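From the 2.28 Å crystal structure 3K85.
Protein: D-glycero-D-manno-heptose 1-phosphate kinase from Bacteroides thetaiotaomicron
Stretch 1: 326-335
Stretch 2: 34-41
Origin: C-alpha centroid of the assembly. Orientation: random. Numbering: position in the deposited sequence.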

ATOM      1  N   VAL A 326       7.179  10.658 -28.318  1.00 66.48           N
ATOM      2  CA  VAL A 326       7.056   9.766 -27.179  1.00 63.56           C
ATOM      3  C   VAL A 326       7.504  10.547 -25.950  1.00 62.78           C
ATOM      4  O   VAL A 326       8.572  11.161 -25.942  1.00 62.03           O
ATOM      5  CB  VAL A 326       7.926   8.501 -27.359  1.00 63.16           C
ATOM      6  CG1 VAL A 326       8.159   7.817 -26.015  1.00 61.45           C
ATOM      7  CG2 VAL A 326       7.233   7.541 -28.312  1.00 60.49           C
HETATM    8  N   MSE A 327       6.668  10.537 -24.920  1.00 61.64           N
HETATM    9  CA  MSE A 327       6.963  11.254 -23.690  1.00 61.05           C
HETATM   10  C   MSE A 327       7.580  10.335 -22.639  1.00 56.64           C
HETATM   11  O   MSE A 327       6.920   9.442 -22.110  1.00 56.77           O
HETATM   12  CB  MSE A 327       5.682  11.900 -23.145  1.00 67.28           C
HETATM   13  CG  MSE A 327       5.865  12.697 -21.859  1.00 75.45           C
HETATM   14 SE   MSE A 327       7.202  14.110 -21.985  1.00 88.64          SE
HETATM   15  CE  MSE A 327       6.040  15.634 -22.277  1.00 84.20           C
ATOM     16  N   PRO A 328       8.870  10.537 -22.333  1.00 52.38           N
ATOM     17  CA  PRO A 328       9.558   9.718 -21.336  1.00 48.02           C
ATOM     18  C   PRO A 328       9.031  10.042 -19.939  1.00 44.37           C
ATOM     19  O   PRO A 328       8.778  11.204 -19.607  1.00 42.28           O
ATOM     20  CB  PRO A 328      11.016  10.112 -21.525  1.00 48.52           C
ATOM     21  CG  PRO A 328      10.911  11.549 -21.905  1.00 50.81           C
ATOM     22  CD  PRO A 328       9.790  11.532 -22.914  1.00 51.30           C
ATOM     23  N   PHE A 329       8.875   9.013 -19.116  1.00 39.17           N
ATOM     24  CA  PHE A 329       8.347   9.223 -17.782  1.00 34.27           C
ATOM     25  C   PHE A 329       8.867   8.182 -16.805  1.00 32.84           C
ATOM     26  O   PHE A 329       9.481   7.190 -17.183  1.00 30.03           O
ATOM     27  CB  PHE A 329       6.819   9.117 -17.818  1.00 30.75           C
ATOM     28  CG  PHE A 329       6.327   7.704 -17.903  1.00 29.19           C
ATOM     29  CD1 PHE A 329       5.977   7.007 -16.751  1.00 28.49           C
ATOM     30  CD2 PHE A 329       6.327   7.026 -19.120  1.00 29.35           C
ATOM     31  CE1 PHE A 329       5.643   5.655 -16.809  1.00 29.42           C
ATOM     32  CE2 PHE A 329       5.994   5.663 -19.192  1.00 28.93           C
ATOM     33  CZ  PHE A 329       5.654   4.979 -18.036  1.00 29.34           C
ATOM     34  N   GLN A 330       8.575   8.427 -15.536  1.00 31.95           N
ATOM     35  CA  GLN A 330       8.926   7.530 -14.459  1.00 31.70           C
ATOM     36  C   GLN A 330       7.795   7.652 -13.437  1.00 28.74           C
ATOM     37  O   GLN A 330       7.198   8.723 -13.281  1.00 27.34           O
ATOM     38  CB  GLN A 330      10.261   7.936 -13.829  1.00 35.02           C
ATOM     39  CG  GLN A 330      11.456   7.762 -14.756  1.00 41.31           C
ATOM     40  CD  GLN A 330      11.623   6.322 -15.210  1.00 44.84           C
ATOM     41  OE1 GLN A 330      11.771   5.417 -14.388  1.00 47.66           O
ATOM     42  NE2 GLN A 330      11.598   6.102 -16.523  1.00 46.93           N
ATOM     43  N   PHE A 331       7.482   6.551 -12.770  1.00 25.67           N
ATOM     44  CA  PHE A 331       6.444   6.554 -11.754  1.00 25.33           C
ATOM     45  C   PHE A 331       7.005   7.268 -10.538  1.00 23.97           C
ATOM     46  O   PHE A 331       8.185   7.127 -10.228  1.00 23.95           O
ATOM     47  CB  PHE A 331       6.073   5.124 -11.385  1.00 22.50           C
ATOM     48  CG  PHE A 331       5.276   4.423 -12.435  1.00 21.08           C
ATOM     49  CD1 PHE A 331       3.969   4.819 -12.711  1.00 21.63           C
ATOM     50  CD2 PHE A 331       5.824   3.369 -13.148  1.00 19.42           C
ATOM     51  CE1 PHE A 331       3.218   4.171 -13.680  1.00 19.17           C
ATOM     52  CE2 PHE A 331       5.087   2.711 -14.121  1.00 21.88           C
ATOM     53  CZ  PHE A 331       3.781   3.110 -14.389  1.00 21.66           C
ATOM     54  N   ILE A 332       6.178   8.052  -9.862  1.00 23.45           N
ATOM     55  CA  ILE A 332       6.644   8.755  -8.677  1.00 26.15           C
ATOM     56  C   ILE A 332       5.722   8.313  -7.542  1.00 28.53           C
ATOM     57  O   ILE A 332       4.504   8.265  -7.711  1.00 28.28           O
ATOM     58  CB  ILE A 332       6.618  10.300  -8.900  1.00 26.33           C
ATOM     59  CG1 ILE A 332       7.178  11.020  -7.675  1.00 27.54           C
ATOM     60  CG2 ILE A 332       5.217  10.774  -9.179  1.00 30.01           C
ATOM     61  CD1 ILE A 332       8.646  10.691  -7.389  1.00 29.15           C
ATOM     62  N   ASP A 333       6.295   7.968  -6.391  1.00 31.11           N
ATOM     63  CA  ASP A 333       5.492   7.482  -5.269  1.00 35.51           C
ATOM     64  C   ASP A 333       4.880   8.526  -4.351  1.00 35.81           C
ATOM     65  O   ASP A 333       4.014   8.199  -3.540  1.00 37.43           O
ATOM     66  CB  ASP A 333       6.301   6.514  -4.405  1.00 38.68           C
ATOM     67  CG  ASP A 333       5.439   5.827  -3.349  1.00 43.85           C
ATOM     68  OD1 ASP A 333       4.609   4.972  -3.725  1.00 44.40           O
ATOM     69  OD2 ASP A 333       5.581   6.151  -2.146  1.00 46.73           O
ATOM     70  N   ASP A 334       5.317   9.772  -4.471  1.00 34.98           N
ATOM     71  CA  ASP A 334       4.799  10.830  -3.617  1.00 35.55           C
ATOM     72  C   ASP A 334       3.640  11.603  -4.221  1.00 32.84           C
ATOM     73  O   ASP A 334       3.502  11.700  -5.434  1.00 34.79           O
ATOM     74  CB  ASP A 334       5.926  11.799  -3.258  1.00 40.89           C
ATOM     75  CG  ASP A 334       6.822  11.267  -2.157  1.00 46.00           C
ATOM     76  OD1 ASP A 334       6.961  10.024  -2.047  1.00 47.78           O
ATOM     77  OD2 ASP A 334       7.395  12.093  -1.410  1.00 48.93           O
ATOM     78  N   GLY A 335       2.801  12.149  -3.359  1.00 28.95           N
ATOM     79  CA  GLY A 335       1.684  12.937  -3.827  1.00 26.07           C
ATOM     80  C   GLY A 335       2.079  14.395  -3.725  1.00 23.92           C
ATOM     81  O   GLY A 335       3.239  14.718  -3.485  1.00 23.37           O
TER
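Stretch 2 34-41: NATINLYA

Stretch 2 lies on stretch 1 through a short, single-bridge β-type contact, in which two chain segments far apart in sequence share two backbone hydrogen bonds and two made by side chains, and pack small patches of apolar side chain beside them. Stretch 1 has no regular helix or strand, yet from Phe-329 to Ile-332 its backbone is extended enough to present N-H and C=O groups to the neighbouring strand. Stretch 2 enters as a strand that includes Asn-34, Ala-35, Thr-36 and Ile-37, turns a corner at Asn-38, where phi/psi is -68/31°, and leaves as another strand toward Ala-41. The end-to-end directions of the touching parts are 102° apart. The two surfaces together bury 544 Å².

The bridge pairs Phe-331 with Ile-37, whose CA atoms are 4.2 Å apart. Two backbone hydrogen bonds flank the pair: Ile-332 N donates to Thr-36 O at 3.0 Å, nearly straight at 169°, and Asn-38 N donates to Gln-330 O at 2.7 Å. The close approach of the chains also brings Phe-331 CA to 3.5 Å from Thr-36 O and Ile-37 CA to 3.2 Å from Gln-330 O, both as CA-H...O contacts.

Side chains extend this backbone pattern at each end. Thr-36 adopts the p rotamer, and its hydroxyl OG1 donates to Ile-332 O at 2.7 Å; a short, polar β-branched residue suits a strand position where a neighbouring carbonyl is within such easy reach. At the corner, Asn-38 OD1 accepts from Gln-330 N at 2.8 Å. Asparagine is common at turns, where its compact amide can bond to main chain, and here Asn-38 uses both its backbone N and its side chain to hold Gln-330.

The apolar contacts fill in around the bridge. The CA-to-CB bonds of Phe-331 and Ile-37 point away overall, but the side chains still meet, with Phe-331 CD1 4.0 Å from Ile-37 CG2. Ile-37 CG2 is also 3.8 Å from Phe-329 CD1, so the β-branch of the isoleucine touches both rings. Ala-35 points toward stretch 1, and its CB comes within 3.8 Å of Phe-331 CD1; its small methyl lets it contact the ring without occupying much space.

Ile-332 gives up 90 Å² to stretch 2, the largest covered area of any residue here. It points toward that stretch, placing Ile-332 CG2 3.4 Å from Ile-37 O, while Ile-332 CG1 lies at the edge of the Tyr-40 ring, 3.2 Å from Tyr-40 OH. The CA-to-CB bond of Tyr-40 points sideways, and its long side chain spans the gap to bring OH to Ile-332. Beyond the corner, Leu-39 likewise brings its end closer, and Leu-39 CD2 rests 3.9 Å from CG of Met-327, a selenomethionine whose flexible chain is poorly ordered.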

ATOM      1  N   ASN A  34      -4.647   3.501 -10.496  1.00 26.82           N
ATOM      2  CA  ASN A  34      -3.855   4.505 -11.197  1.00 25.52           C
ATOM      3  C   ASN A  34      -2.543   4.767 -10.456  1.00 23.57           C
ATOM      4  O   ASN A  34      -2.344   4.331  -9.316  1.00 19.09           O
ATOM      5  CB  ASN A  34      -4.644   5.815 -11.370  1.00 24.17           C
ATOM      6  CG  ASN A  34      -5.114   6.397 -10.053  1.00 26.06           C
ATOM      7  OD1 ASN A  34      -4.503   6.181  -9.008  1.00 24.88           O
ATOM      8  ND2 ASN A  34      -6.211   7.158 -10.101  1.00 28.16           N
ATOM      9  N   ALA A  35      -1.655   5.499 -11.105  1.00 23.03           N
ATOM     10  CA  ALA A  35      -0.348   5.766 -10.520  1.00 23.49           C
ATOM     11  C   ALA A  35       0.198   7.088 -11.005  1.00 21.77           C
ATOM     12  O   ALA A  35       0.156   7.370 -12.199  1.00 24.08           O
ATOM     13  CB  ALA A  35       0.608   4.642 -10.897  1.00 19.27           C
ATOM     14  N   THR A  36       0.721   7.889 -10.086  1.00 19.59           N
ATOM     15  CA  THR A  36       1.280   9.174 -10.450  1.00 19.27           C
ATOM     16  C   THR A  36       2.640   9.006 -11.134  1.00 20.85           C
ATOM     17  O   THR A  36       3.340   8.024 -10.905  1.00 20.20           O
ATOM     18  CB  THR A  36       1.413  10.062  -9.226  1.00 17.68           C
ATOM     19  OG1 THR A  36       2.014   9.314  -8.166  1.00 18.70           O
ATOM     20  CG2 THR A  36       0.037  10.565  -8.791  1.00 16.05           C
ATOM     21  N   ILE A  37       2.987   9.968 -11.984  1.00 22.11           N
ATOM     22  CA  ILE A  37       4.240   9.946 -12.739  1.00 26.61           C
ATOM     23  C   ILE A  37       5.026  11.251 -12.568  1.00 26.63           C
ATOM     24  O   ILE A  37       4.467  12.261 -12.143  1.00 27.07           O
ATOM     25  CB  ILE A  37       3.962   9.719 -14.241  1.00 27.74           C
ATOM     26  CG1 ILE A  37       3.104  10.860 -14.797  1.00 28.57           C
ATOM     27  CG2 ILE A  37       3.258   8.384 -14.441  1.00 27.45           C
ATOM     28  CD1 ILE A  37       2.847  10.738 -16.298  1.00 29.48           C
ATOM     29  N   ASN A  38       6.311  11.234 -12.922  1.00 26.82           N
ATOM     30  CA  ASN A  38       7.168  12.408 -12.762  1.00 27.98           C
ATOM     31  C   ASN A  38       6.915  13.648 -13.624  1.00 28.17           C
ATOM     32  O   ASN A  38       7.858  14.377 -13.952  1.00 29.54           O
ATOM     33  CB  ASN A  38       8.641  12.004 -12.889  1.00 29.06           C
ATOM     34  CG  ASN A  38       8.951  11.335 -14.207  1.00 31.01           C
ATOM     35  OD1 ASN A  38       8.056  11.082 -15.021  1.00 32.08           O
ATOM     36  ND2 ASN A  38      10.222  11.025 -14.422  1.00 31.16           N
ATOM     37  N   LEU A  39       5.659  13.889 -13.986  1.00 27.53           N
ATOM     38  CA  LEU A  39       5.286  15.086 -14.744  1.00 29.66           C
ATOM     39  C   LEU A  39       4.416  15.858 -13.756  1.00 29.40           C
ATOM     40  O   LEU A  39       3.399  15.344 -13.291  1.00 30.07           O
ATOM     41  CB  LEU A  39       4.507  14.712 -16.010  1.00 31.65           C
ATOM     42  CG  LEU A  39       5.384  14.433 -17.239  1.00 33.23           C
ATOM     43  CD1 LEU A  39       6.611  13.614 -16.849  1.00 35.30           C
ATOM     44  CD2 LEU A  39       4.572  13.699 -18.280  1.00 33.25           C
ATOM     45  N   TYR A  40       4.804  17.093 -13.451  1.00 27.48           N
ATOM     46  CA  TYR A  40       4.112  17.872 -12.439  1.00 26.72           C
ATOM     47  C   TYR A  40       3.443  19.197 -12.791  1.00 27.40           C
ATOM     48  O   TYR A  40       3.489  19.674 -13.925  1.00 28.66           O
ATOM     49  CB  TYR A  40       5.097  18.160 -11.310  1.00 26.24           C
ATOM     50  CG  TYR A  40       5.838  16.954 -10.775  1.00 29.87           C
ATOM     51  CD1 TYR A  40       5.375  16.274  -9.637  1.00 29.42           C
ATOM     52  CD2 TYR A  40       7.046  16.528 -11.357  1.00 28.44           C
ATOM     53  CE1 TYR A  40       6.097  15.211  -9.083  1.00 27.62           C
ATOM     54  CE2 TYR A  40       7.775  15.462 -10.811  1.00 29.15           C
ATOM     55  CZ  TYR A  40       7.291  14.812  -9.668  1.00 30.89           C
ATOM     56  OH  TYR A  40       8.008  13.784  -9.091  1.00 29.47           O
ATOM     57  N   ALA A  41       2.835  19.775 -11.754  1.00 24.58           N
ATOM     58  CA  ALA A  41       2.183  21.075 -11.782  1.00 23.18           C
ATOM     59  C   ALA A  41       2.945  21.786 -10.674  1.00 23.35           C
ATOM     60  O   ALA A  41       3.146  21.216  -9.600  1.00 23.36           O
ATOM     61  CB  ALA A  41       0.699  20.951 -11.407  1.00 20.24           C
TER